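PDB 4EF1: pheromone cOB1/lipoprotein, YaeC family from Enterococcus faecalis, which probably binds methionine as the lipid-anchored, substrate-binding component of a membrane transport system, and is also the precursor of the pheromone cOB1. Local coordinates for residues Tyr89-Tyr93 / Tyr165-Ala171. Sequence-based numbering, arbitrary orientation. Where two conformers were deposited one is given.
Sequences YSKKY and YDNEEGA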
loop_
_atom_site.group_PDB
_atom_site.type_symbol
_atom_site.label_atom_id
_atom_site.label_comp_id
_atom_site.label_asym_id
_atom_site.label_seq_id
_atom_site.Cartn_x
_atom_site.Cartn_y
_atom_site.Cartn_z
ATOM N N TYR A 89 13.611 -4.389 -4.028
ATOM C CA TYR A 89 14.256 -5.641 -3.579
ATOM C C TYR A 89 15.017 -6.308 -4.723
ATOM O O TYR A 89 14.670 -6.154 -5.888
ATOM C CB TYR A 89 13.197 -6.592 -3.039
ATOM C CG TYR A 89 12.355 -6.027 -1.902
ATOM C CD1 TYR A 89 11.280 -5.188 -2.147
ATOM C CD2 TYR A 89 12.603 -6.402 -0.582
ATOM C CE1 TYR A 89 10.508 -4.675 -1.114
ATOM C CE2 TYR A 89 11.840 -5.908 0.468
ATOM C CZ TYR A 89 10.798 -5.058 0.212
ATOM O OH TYR A 89 10.039 -4.568 1.247
ATOM N N SER A 90 16.098 -7.004 -4.381
ATOM C CA SER A 90 16.933 -7.741 -5.357
ATOM C C SER A 90 17.739 -8.775 -4.618
ATOM O O SER A 90 18.305 -8.463 -3.601
ATOM C CB SER A 90 17.913 -6.809 -6.041
ATOM O OG SER A 90 18.779 -7.497 -6.968
ATOM N N LYS A 91 17.794 -9.985 -5.150
ATOM C CA LYS A 91 18.668 -10.986 -4.625
ATOM C C LYS A 91 20.097 -10.799 -5.153
ATOM O O LYS A 91 21.039 -11.173 -4.475
ATOM C CB LYS A 91 18.153 -12.387 -4.978
ATOM C CG LYS A 91 16.832 -12.753 -4.353
ATOM C CD LYS A 91 16.490 -14.189 -4.702
ATOM C CE LYS A 91 15.335 -14.731 -3.895
ATOM N NZ LYS A 91 15.221 -16.157 -4.256
ATOM N N LYS A 92 20.265 -10.226 -6.342
ATOM C CA LYS A 92 21.588 -10.154 -6.988
ATOM C C LYS A 92 22.378 -8.886 -6.650
ATOM O O LYS A 92 23.568 -8.955 -6.433
ATOM C CB LYS A 92 21.455 -10.317 -8.494
ATOM C CG LYS A 92 22.762 -10.641 -9.224
ATOM C CD LYS A 92 22.504 -10.895 -10.728
ATOM C CE LYS A 92 23.800 -10.955 -11.527
ATOM N NZ LYS A 92 23.673 -11.251 -13.001
ATOM N N TYR A 93 21.705 -7.746 -6.600
ATOM C CA TYR A 93 22.347 -6.476 -6.323
ATOM C C TYR A 93 21.914 -5.948 -4.957
ATOM O O TYR A 93 20.726 -5.767 -4.718
ATOM C CB TYR A 93 21.996 -5.494 -7.442
ATOM C CG TYR A 93 22.414 -6.005 -8.786
ATOM C CD1 TYR A 93 23.751 -6.039 -9.133
ATOM C CD2 TYR A 93 21.477 -6.468 -9.718
ATOM C CE1 TYR A 93 24.153 -6.500 -10.382
ATOM C CE2 TYR A 93 21.876 -6.947 -10.968
ATOM C CZ TYR A 93 23.210 -6.973 -11.282
ATOM O OH TYR A 93 23.656 -7.439 -12.488
ATOM N N TYR A 165 10.661 -11.094 -8.021
ATOM C CA TYR A 165 11.784 -11.012 -7.106
ATOM C C TYR A 165 12.403 -12.391 -6.862
ATOM O O TYR A 165 13.634 -12.555 -6.988
ATOM C CB TYR A 165 11.332 -10.376 -5.772
ATOM C CG TYR A 165 12.272 -10.611 -4.618
ATOM C CD1 TYR A 165 13.457 -9.872 -4.490
ATOM C CD2 TYR A 165 11.991 -11.597 -3.660
ATOM C CE1 TYR A 165 14.335 -10.100 -3.420
ATOM C CE2 TYR A 165 12.858 -11.839 -2.607
ATOM C CZ TYR A 165 14.032 -11.094 -2.497
ATOM O OH TYR A 165 14.846 -11.325 -1.449
ATOM N N ASP A 166 11.549 -13.368 -6.543
ATOM C CA ASP A 166 12.008 -14.725 -6.246
ATOM C C ASP A 166 12.691 -15.373 -7.493
ATOM O O ASP A 166 13.710 -16.035 -7.353
ATOM C CB ASP A 166 10.894 -15.588 -5.625
ATOM C CG ASP A 166 11.446 -16.737 -4.786
ATOM O OD1 ASP A 166 12.290 -16.479 -3.896
ATOM O OD2 ASP A 166 11.024 -17.895 -5.000
ATOM N N ASN A 167 12.141 -15.148 -8.687
ATOM C CA ASN A 167 12.707 -15.659 -9.939
ATOM C C ASN A 167 13.902 -14.824 -10.453
ATOM O O ASN A 167 14.474 -15.155 -11.481
ATOM C CB ASN A 167 11.607 -15.733 -11.018
ATOM C CG ASN A 167 10.487 -16.734 -10.664
ATOM O OD1 ASN A 167 10.691 -17.681 -9.896
ATOM N ND2 ASN A 167 9.296 -16.516 -11.220
ATOM N N GLU A 168 14.263 -13.748 -9.745
ATOM C CA GLU A 168 15.387 -12.891 -10.085
ATOM C C GLU A 168 15.258 -12.277 -11.481
ATOM O O GLU A 168 16.194 -12.285 -12.255
ATOM C CB GLU A 168 16.697 -13.629 -9.881
ATOM C CG GLU A 168 16.839 -14.124 -8.434
ATOM C CD GLU A 168 18.253 -14.524 -8.075
ATOM O OE1 GLU A 168 19.133 -13.636 -8.093
ATOM O OE2 GLU A 168 18.483 -15.702 -7.738
ATOM N N GLU A 169 14.058 -11.798 -11.787
ATOM C CA GLU A 169 13.772 -11.072 -13.033
ATOM C C GLU A 169 14.044 -9.599 -12.821
ATOM O O GLU A 169 13.534 -9.002 -11.903
ATOM C CB GLU A 169 12.327 -11.252 -13.492
ATOM C CG GLU A 169 12.020 -12.645 -14.018
ATOM C CD GLU A 169 10.955 -12.643 -15.107
ATOM O OE1 GLU A 169 10.926 -11.698 -15.945
ATOM O OE2 GLU A 169 10.142 -13.602 -15.124
ATOM N N GLY A 170 14.875 -9.023 -13.677
ATOM C CA GLY A 170 15.299 -7.631 -13.537
ATOM C C GLY A 170 16.354 -7.432 -12.470
ATOM O O GLY A 170 16.615 -8.344 -11.654
ATOM N N ALA A 171 16.944 -6.238 -12.447
ATOM C CA ALA A 171 17.979 -5.914 -11.435
ATOM C C ALA A 171 17.355 -5.653 -10.047
ATOM O O ALA A 171 18.002 -5.913 -9.003
ATOM C CB ALA A 171 18.825 -4.720 -11.857
HETATM O O HOH W 1 15.532 -10.577 -7.150
#
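Lys91 lies across the side chain of Tyr165, beside the end of helix 161-166, in one of the two lobes of this periplasmic-binding-protein fold. The helix closes with a Schellman motif, for which the positive phi of Glu168 and two backbone bonds back into the last turn are evidence. Followed outward, Lys91 CB meets Glu168 OE1 at 3.5 Å and CG meets Tyr165 CZ at 3.7 Å; CD packs on Glu168 CG, and CE nears Asp166 OD1. The chain, extended beyond CG, carries NZ to a salt bridge with Asp166 OD1 (3.0 Å), met from above the carboxylate plane, 52° out of it; a weak bond reaches Asp166 O. At the root of the same residue, a water accepts from Lys91 N and donates to Tyr165 O, joining loop and helix backbones. Tyr89 CB packs against Tyr165 CD1, where strand 87-89 runs antiparallel to strand 172-175. At the other end, Ser90 OG forms an ST motif, accepting nearly straight from Tyr93 N (171°). With OG anti to the backbone N (chi1 178°), the same hydroxyl donates to Ala171 O at 2.7 Å, while Tyr93 CD2 lies 3.6 Å from that Ala171 O, which sits at the ring edge.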